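Local coordinates for putative sugar ABC transport system, substrate-binding protein (Bordetella parapertussis, PDB 5IX8), which probably binds a sugar in the periplasm and delivers it to an ABC transporter as the solute-binding component of the system, at residues 31-35 with 312-316; 107-112 with 283-287; 115-119 with 260-265; 82-86 with 150-154; 12-18 with 44-50. The contacts are given in a common frame with arbitrary orientation. Residues are numbered along the deposited sequence.

Contact 1 of 5, residues 31-35 with 312-316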
# COMPACT_ATOMS: atom_id res chain seq x y z
N LYS A 31 -2.02 6.26 6.32
CA LYS A 31 -2.61 6.71 7.57
C LYS A 31 -2.98 5.51 8.45
O LYS A 31 -2.81 5.55 9.67
CB LYS A 31 -3.83 7.62 7.30
CG LYS A 31 -4.33 8.32 8.54
CD LYS A 31 -5.69 9.03 8.32
CE LYS A 31 -5.61 10.00 7.21
NZ LYS A 31 -6.90 10.71 6.93
N GLY A 32 -3.47 4.43 7.83
CA GLY A 32 -3.68 3.18 8.57
C GLY A 32 -2.40 2.63 9.18
O GLY A 32 -2.39 2.19 10.34
N ILE A 33 -1.32 2.58 8.40
CA ILE A 33 -0.06 2.12 8.96
C ILE A 33 0.32 2.97 10.17
O ILE A 33 0.67 2.44 11.24
CB ILE A 33 1.04 2.14 7.89
CG1 ILE A 33 0.68 1.20 6.75
CG2 ILE A 33 2.38 1.82 8.55
CD1 ILE A 33 1.67 1.29 5.61
N ALA A 34 0.23 4.30 10.03
CA ALA A 34 0.58 5.19 11.13
C ALA A 34 -0.30 4.96 12.35
O ALA A 34 0.20 4.87 13.47
CB ALA A 34 0.50 6.66 10.69
N TYR A 35 -1.62 4.80 12.13
CA TYR A 35 -2.53 4.48 13.24
C TYR A 35 -2.14 3.14 13.90
O TYR A 35 -2.12 3.03 15.13
CB TYR A 35 -3.98 4.42 12.75
CG TYR A 35 -4.86 3.85 13.83
CD1 TYR A 35 -5.16 4.61 14.96
CD2 TYR A 35 -5.33 2.53 13.75
CE1 TYR A 35 -5.91 4.05 15.99
CE2 TYR A 35 -6.09 1.98 14.78
CZ TYR A 35 -6.38 2.76 15.89
OH TYR A 35 -7.15 2.27 16.93
N PRO A 312 -8.38 3.35 9.68
CA PRO A 312 -8.15 3.97 10.98
C PRO A 312 -9.48 4.46 11.53
O PRO A 312 -10.45 4.63 10.77
CB PRO A 312 -7.20 5.14 10.68
CG PRO A 312 -6.95 5.11 9.17
CD PRO A 312 -7.99 4.23 8.56
N PRO A 313 -9.58 4.69 12.82
CA PRO A 313 -10.87 5.10 13.40
C PRO A 313 -11.34 6.41 12.80
O PRO A 313 -10.53 7.28 12.45
CB PRO A 313 -10.57 5.25 14.89
CG PRO A 313 -9.32 4.42 15.08
CD PRO A 313 -8.53 4.58 13.84
N GLN A 314 -12.67 6.54 12.66
CA GLN A 314 -13.21 7.81 12.19
C GLN A 314 -12.78 8.85 13.18
O GLN A 314 -12.92 8.67 14.40
CB GLN A 314 -14.73 7.83 12.09
CG GLN A 314 -15.26 9.27 11.71
CD GLN A 314 -15.05 9.63 10.20
OE1 GLN A 314 -14.64 10.77 9.83
NE2 GLN A 314 -15.36 8.68 9.34
N GLY A 315 -12.21 9.92 12.66
CA GLY A 315 -11.82 10.99 13.52
C GLY A 315 -10.44 10.87 14.07
O GLY A 315 -10.02 11.77 14.82
N TRP A 316 -9.70 9.81 13.73
CA TRP A 316 -8.31 9.72 14.15
C TRP A 316 -7.43 10.58 13.25
O TRP A 316 -7.57 10.56 12.02
CB TRP A 316 -7.81 8.28 14.09
CG TRP A 316 -6.40 8.16 14.68
CD1 TRP A 316 -6.09 8.01 15.99
CD2 TRP A 316 -5.15 8.18 13.97
NE1 TRP A 316 -4.73 7.94 16.15
CE2 TRP A 316 -4.13 8.03 14.92
CE3 TRP A 316 -4.81 8.24 12.62
CZ2 TRP A 316 -2.78 7.97 14.58
CZ3 TRP A 316 -3.48 8.23 12.28
CH2 TRP A 316 -2.48 8.07 13.25
O HOH W 1 -8.01 11.23 9.55

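Contact 2 of 5, residues 107-112 with 283-287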
# COMPACT_ATOMS: atom_id res chain seq x y z
N ILE A 107 5.17 -0.69 1.41
CA ILE A 107 5.60 -0.74 0.01
C ILE A 107 7.10 -0.98 -0.05
O ILE A 107 7.84 -0.63 0.87
CB ILE A 107 5.24 0.56 -0.73
CG1 ILE A 107 5.55 1.77 0.18
CG2 ILE A 107 3.75 0.53 -1.13
CD1 ILE A 107 5.74 3.05 -0.59
N PRO A 108 7.58 -1.58 -1.16
CA PRO A 108 9.01 -1.91 -1.26
C PRO A 108 9.89 -0.67 -1.34
O PRO A 108 9.51 0.36 -1.91
CB PRO A 108 9.10 -2.68 -2.58
CG PRO A 108 7.74 -3.06 -2.96
CD PRO A 108 6.81 -2.06 -2.32
N VAL A 109 11.11 -0.79 -0.81
CA VAL A 109 12.14 0.22 -1.04
C VAL A 109 13.40 -0.48 -1.55
O VAL A 109 13.72 -1.62 -1.17
CB VAL A 109 12.39 1.07 0.23
CG1 VAL A 109 12.90 0.23 1.38
CG2 VAL A 109 13.31 2.25 -0.04
N ASN A 110 14.14 0.21 -2.42
CA ASN A 110 15.31 -0.37 -3.09
C ASN A 110 16.56 -0.19 -2.23
O ASN A 110 17.47 0.58 -2.55
CB ASN A 110 15.48 0.29 -4.45
CG ASN A 110 16.38 -0.49 -5.35
OD1 ASN A 110 16.68 -1.67 -5.11
ND2 ASN A 110 16.85 0.18 -6.39
N SER A 111 16.62 -0.94 -1.13
CA SER A 111 17.81 -0.93 -0.29
C SER A 111 17.94 -2.27 0.40
O SER A 111 17.04 -2.65 1.15
CB SER A 111 17.76 0.19 0.75
OG SER A 111 18.81 0.05 1.69
N ASP A 112 19.06 -2.97 0.18
CA ASP A 112 19.25 -4.24 0.87
C ASP A 112 19.81 -4.07 2.28
O ASP A 112 20.17 -5.09 2.90
CB ASP A 112 20.13 -5.19 0.05
CG ASP A 112 21.54 -4.65 -0.18
OD1 ASP A 112 21.97 -3.70 0.48
OD2 ASP A 112 22.23 -5.21 -1.05
N SER A 283 12.47 -7.44 -5.94
CA SER A 283 11.94 -6.10 -5.67
C SER A 283 11.96 -5.73 -4.20
O SER A 283 11.86 -4.53 -3.88
CB SER A 283 10.50 -5.98 -6.17
OG SER A 283 10.49 -6.06 -7.59
N VAL A 284 12.03 -6.72 -3.31
CA VAL A 284 11.96 -6.46 -1.87
C VAL A 284 13.22 -7.06 -1.25
O VAL A 284 13.19 -8.19 -0.76
CB VAL A 284 10.68 -7.03 -1.25
CG1 VAL A 284 10.55 -6.57 0.19
CG2 VAL A 284 9.47 -6.54 -2.05
N PRO A 285 14.36 -6.37 -1.29
CA PRO A 285 15.65 -7.03 -1.03
C PRO A 285 16.00 -7.12 0.44
O PRO A 285 17.12 -6.80 0.85
CB PRO A 285 16.64 -6.16 -1.79
CG PRO A 285 16.01 -4.75 -1.68
CD PRO A 285 14.52 -5.00 -1.80
N TYR A 286 15.07 -7.61 1.25
CA TYR A 286 15.25 -7.76 2.69
C TYR A 286 14.19 -8.71 3.21
O TYR A 286 13.18 -8.94 2.54
CB TYR A 286 15.15 -6.38 3.41
CG TYR A 286 14.06 -5.48 2.87
CD1 TYR A 286 12.73 -5.58 3.33
CD2 TYR A 286 14.35 -4.52 1.89
CE1 TYR A 286 11.74 -4.74 2.82
CE2 TYR A 286 13.35 -3.69 1.37
CZ TYR A 286 12.06 -3.79 1.85
OH TYR A 286 11.08 -2.95 1.31
N PRO A 287 14.41 -9.30 4.37
CA PRO A 287 13.38 -10.17 4.97
C PRO A 287 12.12 -9.38 5.22
O PRO A 287 12.18 -8.23 5.64
CB PRO A 287 14.01 -10.61 6.29
CG PRO A 287 15.49 -10.39 6.09
CD PRO A 287 15.59 -9.16 5.25
O HOH W 2 18.81 -7.79 2.73

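Contact 3 of 5, residues 115-119 with 260-265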
# COMPACT_ATOMS: atom_id res chain seq x y z
N ALA A 115 16.43 -3.49 7.62
CA ALA A 115 16.49 -4.61 8.57
C ALA A 115 15.42 -5.65 8.27
O ALA A 115 15.72 -6.85 8.14
CB ALA A 115 16.36 -4.09 10.01
N PHE A 116 14.16 -5.20 8.14
CA PHE A 116 13.07 -6.07 7.70
C PHE A 116 11.93 -5.17 7.27
O PHE A 116 11.94 -3.96 7.48
CB PHE A 116 12.59 -7.06 8.78
CG PHE A 116 11.99 -6.40 10.00
CD1 PHE A 116 12.80 -6.00 11.06
CD2 PHE A 116 10.63 -6.12 10.05
CE1 PHE A 116 12.23 -5.36 12.18
CE2 PHE A 116 10.07 -5.53 11.17
CZ PHE A 116 10.87 -5.13 12.23
N GLY A 117 10.92 -5.79 6.65
CA GLY A 117 9.75 -5.07 6.21
C GLY A 117 8.47 -5.78 6.58
O GLY A 117 8.45 -6.98 6.87
N VAL A 118 7.38 -5.01 6.57
CA VAL A 118 6.04 -5.56 6.72
C VAL A 118 5.23 -4.91 5.62
O VAL A 118 5.08 -3.68 5.62
CB VAL A 118 5.41 -5.26 8.09
CG1 VAL A 118 3.99 -5.78 8.11
CG2 VAL A 118 6.22 -5.89 9.25
N LEU A 119 4.75 -5.71 4.67
CA LEU A 119 4.03 -5.11 3.55
C LEU A 119 3.08 -6.15 2.97
O LEU A 119 2.47 -6.90 3.74
CB LEU A 119 5.01 -4.53 2.52
CG LEU A 119 6.11 -5.41 1.88
CD1 LEU A 119 6.51 -4.78 0.54
CD2 LEU A 119 7.36 -5.54 2.75
N LEU A 260 1.88 -4.92 13.34
CA LEU A 260 2.94 -5.91 13.18
C LEU A 260 4.32 -5.27 13.23
O LEU A 260 5.24 -5.85 13.79
CB LEU A 260 2.75 -6.68 11.88
CG LEU A 260 1.52 -7.57 11.85
CD1 LEU A 260 1.25 -8.06 10.42
CD2 LEU A 260 1.66 -8.76 12.82
N ILE A 261 4.48 -4.09 12.65
CA ILE A 261 5.79 -3.42 12.73
C ILE A 261 6.23 -3.26 14.19
O ILE A 261 7.39 -3.51 14.54
CB ILE A 261 5.73 -2.08 11.98
CG1 ILE A 261 5.77 -2.38 10.45
CG2 ILE A 261 6.86 -1.17 12.41
CD1 ILE A 261 5.30 -1.22 9.59
N VAL A 262 5.31 -2.84 15.05
CA VAL A 262 5.65 -2.68 16.47
C VAL A 262 6.01 -4.03 17.10
O VAL A 262 7.01 -4.15 17.84
CB VAL A 262 4.49 -2.00 17.21
CG1 VAL A 262 4.72 -2.02 18.73
CG2 VAL A 262 4.33 -0.58 16.70
N GLN A 263 5.19 -5.06 16.84
CA GLN A 263 5.45 -6.35 17.48
C GLN A 263 6.75 -6.98 16.98
O GLN A 263 7.46 -7.65 17.75
CB GLN A 263 4.27 -7.30 17.25
CG GLN A 263 3.03 -6.84 18.05
CD GLN A 263 3.26 -6.98 19.55
OE1 GLN A 263 4.05 -7.81 19.98
NE2 GLN A 263 2.60 -6.14 20.35
N TYR A 264 7.07 -6.79 15.69
CA TYR A 264 8.33 -7.29 15.15
C TYR A 264 9.51 -6.51 15.71
O TYR A 264 10.56 -7.10 16.04
CB TYR A 264 8.34 -7.21 13.61
CG TYR A 264 7.64 -8.34 12.87
CD1 TYR A 264 6.29 -8.65 13.11
CD2 TYR A 264 8.34 -9.08 11.91
CE1 TYR A 264 5.68 -9.68 12.44
CE2 TYR A 264 7.73 -10.13 11.21
CZ TYR A 264 6.40 -10.42 11.48
OH TYR A 264 5.80 -11.45 10.79
N ALA A 265 9.36 -5.18 15.81
CA ALA A 265 10.46 -4.34 16.32
C ALA A 265 10.82 -4.71 17.76
O ALA A 265 12.02 -4.73 18.12
CB ALA A 265 10.11 -2.85 16.21

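Contact 4 of 5, residues 82-86 with 150-154. With SO4 (sulfate ion), chain C.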
# COMPACT_ATOMS: atom_id res chain seq x y z
N PRO A 82 8.62 4.89 1.37
CA PRO A 82 9.39 5.89 0.62
C PRO A 82 8.60 6.57 -0.49
O PRO A 82 7.70 6.00 -1.10
CB PRO A 82 10.54 5.05 0.04
CG PRO A 82 9.88 3.72 -0.25
CD PRO A 82 8.91 3.51 0.93
N ALA A 83 8.99 7.81 -0.76
CA ALA A 83 8.37 8.59 -1.83
C ALA A 83 8.90 8.23 -3.22
O ALA A 83 8.42 8.77 -4.22
CB ALA A 83 8.58 10.08 -1.58
N ALA A 84 9.90 7.36 -3.29
CA ALA A 84 10.39 6.82 -4.54
C ALA A 84 11.05 5.50 -4.20
O ALA A 84 11.49 5.29 -3.07
CB ALA A 84 11.42 7.73 -5.21
N TYR A 85 11.16 4.62 -5.20
CA TYR A 85 11.74 3.30 -4.94
C TYR A 85 13.23 3.42 -4.65
O TYR A 85 13.73 2.81 -3.69
CB TYR A 85 11.51 2.37 -6.13
CG TYR A 85 12.02 0.94 -5.94
CD1 TYR A 85 11.58 0.15 -4.85
CD2 TYR A 85 12.88 0.36 -6.87
CE1 TYR A 85 12.00 -1.19 -4.70
CE2 TYR A 85 13.28 -0.95 -6.74
CZ TYR A 85 12.85 -1.74 -5.65
OH TYR A 85 13.28 -3.03 -5.56
N SER A 86 13.95 4.18 -5.46
CA SER A 86 15.40 4.23 -5.44
C SER A 86 15.92 5.50 -4.78
O SER A 86 15.25 6.54 -4.74
CB SER A 86 15.98 4.10 -6.86
OG SER A 86 15.67 2.82 -7.41
N ALA A 150 5.47 6.15 -12.48
CA ALA A 150 6.75 5.47 -12.65
C ALA A 150 7.67 5.73 -11.45
O ALA A 150 7.43 6.62 -10.64
CB ALA A 150 7.43 5.95 -13.93
N GLY A 151 8.72 4.89 -11.34
CA GLY A 151 9.74 5.12 -10.34
C GLY A 151 9.40 4.63 -8.95
O GLY A 151 10.14 4.92 -8.00
N LEU A 152 8.31 3.90 -8.79
CA LEU A 152 7.88 3.45 -7.47
C LEU A 152 7.98 1.95 -7.28
O LEU A 152 7.80 1.48 -6.14
CB LEU A 152 6.44 3.90 -7.20
CG LEU A 152 6.22 5.43 -7.30
CD1 LEU A 152 4.72 5.70 -6.97
CD2 LEU A 152 7.17 6.21 -6.41
N GLU A 153 8.19 1.19 -8.37
CA GLU A 153 8.30 -0.28 -8.37
C GLU A 153 6.95 -0.96 -8.16
O GLU A 153 6.51 -1.73 -9.02
CB GLU A 153 9.31 -0.75 -7.30
CG GLU A 153 9.71 -2.24 -7.39
CD GLU A 153 10.65 -2.55 -8.56
OE1 GLU A 153 11.02 -1.62 -9.31
OE2 GLU A 153 11.03 -3.73 -8.73
N TRP A 154 6.27 -0.68 -7.04
CA TRP A 154 5.07 -1.46 -6.75
C TRP A 154 3.92 -1.24 -7.74
O TRP A 154 3.18 -2.19 -7.98
CB TRP A 154 4.61 -1.24 -5.29
CG TRP A 154 4.38 0.19 -4.85
CD1 TRP A 154 5.32 1.05 -4.35
CD2 TRP A 154 3.15 0.92 -4.92
NE1 TRP A 154 4.74 2.29 -4.10
CE2 TRP A 154 3.42 2.23 -4.45
CE3 TRP A 154 1.87 0.60 -5.37
CZ2 TRP A 154 2.44 3.21 -4.36
CZ3 TRP A 154 0.89 1.58 -5.30
CH2 TRP A 154 1.18 2.87 -4.80
S SO4 C . 8.93 1.59 -12.48
O1 SO4 C . 9.59 0.46 -13.12
O2 SO4 C . 9.17 1.65 -11.05
O3 SO4 C . 7.48 1.56 -12.73
O4 SO4 C . 9.43 2.81 -13.12
O HOH W 3 6.69 4.46 -3.42
O HOH W 4 12.95 5.43 -7.96

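Contact 5 of 5, residues 12-18 with 44-50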
# COMPACT_ATOMS: atom_id res chain seq x y z
N ALA A 12 7.29 -4.17 25.33
CA ALA A 12 8.72 -3.86 25.42
C ALA A 12 9.10 -3.69 26.87
O ALA A 12 8.36 -3.07 27.66
CB ALA A 12 9.05 -2.58 24.64
N ARG A 13 10.22 -4.28 27.25
CA ARG A 13 10.84 -4.02 28.53
C ARG A 13 12.00 -3.05 28.41
O ARG A 13 12.16 -2.19 29.26
CB ARG A 13 11.28 -5.35 29.18
CG ARG A 13 10.11 -6.31 29.52
CD ARG A 13 9.02 -5.60 30.36
NE ARG A 13 8.09 -6.54 30.99
CZ ARG A 13 7.14 -7.21 30.33
NH1 ARG A 13 7.03 -7.07 29.01
NH2 ARG A 13 6.32 -8.04 30.97
N GLN A 14 12.78 -3.14 27.35
CA GLN A 14 13.84 -2.17 27.05
C GLN A 14 13.23 -0.94 26.37
O GLN A 14 12.33 -1.09 25.53
CB GLN A 14 14.90 -2.79 26.11
CG GLN A 14 15.59 -4.07 26.62
CD GLN A 14 16.53 -4.73 25.58
OE1 GLN A 14 16.93 -4.11 24.58
NE2 GLN A 14 16.88 -6.00 25.82
N PRO A 15 13.67 0.27 26.70
CA PRO A 15 13.13 1.46 26.01
C PRO A 15 13.28 1.32 24.51
O PRO A 15 14.34 0.92 24.00
CB PRO A 15 13.96 2.62 26.56
CG PRO A 15 14.44 2.12 27.91
CD PRO A 15 14.57 0.62 27.81
N LEU A 16 12.22 1.65 23.78
CA LEU A 16 12.19 1.47 22.34
C LEU A 16 11.48 2.67 21.72
O LEU A 16 10.29 2.89 21.98
CB LEU A 16 11.48 0.16 21.98
CG LEU A 16 11.74 -0.41 20.57
CD1 LEU A 16 11.19 -1.82 20.48
CD2 LEU A 16 11.19 0.49 19.41
N LYS A 17 12.21 3.43 20.92
CA LYS A 17 11.68 4.63 20.27
C LYS A 17 11.65 4.45 18.76
O LYS A 17 12.63 3.99 18.16
CB LYS A 17 12.53 5.87 20.62
CG LYS A 17 12.55 6.21 22.10
CD LYS A 17 13.74 7.15 22.46
CE LYS A 17 13.59 8.53 21.90
NZ LYS A 17 14.25 9.61 22.75
N LEU A 18 10.53 4.81 18.16
CA LEU A 18 10.37 4.76 16.71
C LEU A 18 10.23 6.16 16.13
O LEU A 18 9.53 7.01 16.71
CB LEU A 18 9.12 3.96 16.30
CG LEU A 18 8.97 2.53 16.81
CD1 LEU A 18 7.56 1.97 16.48
CD2 LEU A 18 10.02 1.70 16.18
N SER A 44 2.00 -1.39 24.11
CA SER A 44 3.19 -2.23 24.13
C SER A 44 4.42 -1.55 24.73
O SER A 44 5.53 -2.07 24.55
CB SER A 44 3.53 -2.68 22.70
OG SER A 44 2.41 -3.31 22.07
N ASN A 45 4.26 -0.40 25.39
CA ASN A 45 5.39 0.34 25.99
C ASN A 45 6.44 0.75 24.96
O ASN A 45 7.65 0.65 25.20
CB ASN A 45 6.03 -0.46 27.12
CG ASN A 45 7.01 0.39 27.92
OD1 ASN A 45 6.75 1.58 28.17
ND2 ASN A 45 8.14 -0.21 28.31
N VAL A 46 5.99 1.21 23.80
CA VAL A 46 6.86 1.70 22.74
C VAL A 46 6.55 3.16 22.53
O VAL A 46 5.38 3.57 22.58
CB VAL A 46 6.67 0.90 21.43
CG1 VAL A 46 7.38 1.58 20.26
CG2 VAL A 46 7.22 -0.54 21.64
N GLU A 47 7.59 3.97 22.31
CA GLU A 47 7.42 5.40 22.11
C GLU A 47 7.54 5.73 20.63
O GLU A 47 8.53 5.37 19.99
CB GLU A 47 8.47 6.18 22.90
CG GLU A 47 8.34 7.66 22.79
CD GLU A 47 9.44 8.40 23.53
OE1 GLU A 47 10.18 7.74 24.29
OE2 GLU A 47 9.56 9.63 23.36
N VAL A 48 6.54 6.41 20.09
CA VAL A 48 6.60 6.94 18.74
C VAL A 48 6.97 8.41 18.87
O VAL A 48 6.18 9.23 19.35
CB VAL A 48 5.27 6.77 18.00
CG1 VAL A 48 5.35 7.34 16.55
CG2 VAL A 48 4.86 5.28 18.05
N VAL A 49 8.20 8.73 18.48
CA VAL A 49 8.70 10.08 18.72
C VAL A 49 8.15 11.07 17.70
O VAL A 49 7.88 12.24 18.02
CB VAL A 49 10.23 10.07 18.69
CG1 VAL A 49 10.78 11.48 18.80
CG2 VAL A 49 10.72 9.19 19.80
N GLN A 50 7.95 10.62 16.47
CA GLN A 50 7.51 11.52 15.43
C GLN A 50 6.92 10.70 14.31
O GLN A 50 7.43 9.62 14.00
CB GLN A 50 8.70 12.35 14.92
CG GLN A 50 8.31 13.43 13.99
CD GLN A 50 9.50 14.25 13.59
OE1 GLN A 50 10.12 13.99 12.57
NE2 GLN A 50 9.83 15.25 14.40
O HOH W 5 9.76 2.32 25.33

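Contact 1 of 5, residues 31-35 with 312-316
Lys31, on the first turns of helix 28-43, reaches toward Trp316: its CG lies 3.8 Å from Trp316 CZ3, and its NZ reaches a water at 2.9 Å that donates in turn to Trp316 O at 2.6 Å. At Gly32 the tail packs on the helix backbone, with Pro312 CG 3.8 Å from Gly32 N. Ala34 adds a small apolar touch, CB to Trp316 CH2 at 4.2 Å. Tyr35 does most of the work. Its CB sits over the Trp316 six-membered ring, its ring edge meets the face of the five-membered ring in a T-shaped pair (centroids 4.8 Å apart, planes at 76°), and one ring face receives Pro313 CD, 3.4 Å from the Tyr35 centroid, as a CH-pi contact. A type II turn from Pro313 to Trp316, with Gly315 at positive phi, folds the indole back onto the helix. The tail, having left helix 306-309, packs against helix 28-43 through Pro312, Pro313 and Trp316, while Tyr35 also touches Val255 and Arg259 of neighbouring helix 254-270.

Contact 2 of 5, residues 107-112 with 283-287
This contact belongs to one lobe of the type I periplasmic-binding fold, where the loop joining strands 101-105 and 116-119 meets the segment that leads into strand 288-290, the last strand of the same parallel sheet. The contact is largely buried, and Tyr286 is its centrepiece. The ring turns its edge to the loop, and its hydroxyl accepts a hydrogen bond from Val109 N (3.0 Å to Tyr286 OH); the same hydroxyl is also hydrogen-bonded to Ser104 OG, which ties the loop to the strand before it. Val109 CG1 packs 3.9 Å from Tyr286 CE2, while Ser111 O approaches the ring edge, 3.4 Å from Tyr286 CD2. Pro108 fills the other end, its CB 3.9 Å from Val284 CG2 and 3.6 Å from Ser283 O.

Both segments bend sharply, through inverse gamma turns centred on Asn110 and Pro285. The first brings Val109 O and Ser111 O to the same proline: Pro285 CD lies 3.5 Å from Val109 O and Pro285 CG 3.7 Å from Ser111 O. The seryl side chain of Ser111 points away and bonds to Asp89 instead. At the far end the two backbones come together directly, and Asp112 CA makes a CA-H...O contact of 3.3 Å with Pro285 O.

Contact 3 of 5, residues 115-119 with 260-265
Two side chains on one face of strand 116-119, Phe116 and Val118, make the bumps here, and residues 260-265 of helix 254-270 supply the hollows. Val118 enters between Leu260 and Ile261: its CG1 is 4.1 Å from Leu260 CB, its CG2 3.7 Å from Ile261 CG1. One turn further along the helix, the ring of Phe116 enters the dip bounded by Ile261, Tyr264 and Ala265. Phe116 CE2 comes to 3.4 Å from Tyr264 CB, and Phe116 CZ to 3.9 Å from Ala265 N; the small alanine lets the ring tip come this close to the helix backbone. The two aromatic rings sit obliquely to each other, centroids 5.8 Å apart and planes at 33°, with the hydroxyl of Tyr264 carried off to Pro276 O.

Gly117, between the two bumps, has no side chain, and a CB there would point away from the helix and crowd Leu119 CD2. Its backbone hydrogen-bonds to Pro287 and Phe289. Ile261 and Ala265 also touch Ala105 and Ile103 of strand 101-105, so the helix covers more than one strand. The axes of strand 116-119 and helix segment 260-265 approach to 9.0 Å and run nearly antiparallel, at 155°; the interface, built mainly of apolar side chains, is that of a helix layered on the parallel sheet of a Rossmann-like alpha/beta lobe.

Contact 4 of 5, residues 82-86 with 150-154
Residues 82-86 follow strand 77-80 in one lobe of this type I periplasmic-binding fold, and 150-154 follow strand 142-145 in the other, so the contact spans the cleft between lobes, consistent with a closed arrangement. Tyr85 has the most surface covered. Its N donates to Gly151 O (3.0 Å), and its ring lies against Glu153, whose CB stands over the face 3.5 Å from the Tyr85 centroid in a CH-pi contact. The hydroxyl of Tyr85 bonds to Ser283 O. Glu153, at the N-cap position of helix 154-168, turns its carboxylate to Ser283 OG and to Arg156, with which it forms a salt bridge. Leu152 starts away from the other segment but bends back, putting CD2 3.6 Å from Ala83 O and 3.8 Å from Ala84 CA.

The turn ahead of the helix also holds a sulfate, probably from the crystallisation liquor: Gly151 N donates to its O4 at 2.8 Å and Glu153 N to its O2 at 2.9 Å, with Arg156 as a further donor. Two waters complete the junction. One bonds Ser86 N and Gly151 O; the other donates to Pro82 O at 3.0 Å and accepts from Trp154 NE1 at 3.0 Å.

Contact 5 of 5, residues 12-18 with 44-50
Strands 17-22 and 47-53 run parallel here, and the backbone bonds follow the usual staggered scheme. Leu16 O accepts from Glu47 N (2.9 Å), Glu47 O accepts from Leu18 N (2.8 Å), and Leu18 O accepts from Val49 N (2.8 Å). Lys17 N faces the other neighbour and finds Asp76 OD2. Ahead of the strands the chains separate, and a water fills the gap, accepting from Leu16 N at 3.0 Å and donating to Asn45 O at 2.7 Å. Further back, Ala12 N donates to Ser44 O at 2.8 Å, while the side-chain amide of Asn45 reaches Ala12 O, with ND2 to O at 2.9 Å. Ser44 OG turns to Glu40 O of the preceding helix. Apolar contacts cover one face, Leu18 CD1 lying 3.8 Å from Val46 CG1. On the other face Lys17 CG is 3.6 Å from Glu47 OE1, and Lys17 NZ makes a weak hydrogen bond to Leu73 O. The pairing that closes this beta-alpha-beta unit therefore rests chiefly on main-chain chemistry, with Asn45 and one water extending it into the loops.

In the fold
Contacts 3 and 5 serve the same parallel sheet, their centres 14 Å apart: helix 254-270 covers strand 116-119 and, through Val262, meets Leu18 and Val46. Contact 2 adjoins contact 3 at the sheet's other edge, where Pro287 O lies 2.9 Å from Gly117 N. It also leads to the interlobe contact 4, about 11 Å away between centres: Tyr85 OH bonds Ser283 O, and Ser283 OG lies 2.6 Å from Glu153 OE2. The sulfate bound in contact 4 is about 6 Å from the Ser283 side chain of contact 2. Contact 1 lies across the protein's centre from contact 4, about 23 Å between centres, and shares helix 28-43 with the unit that contact 5 closes.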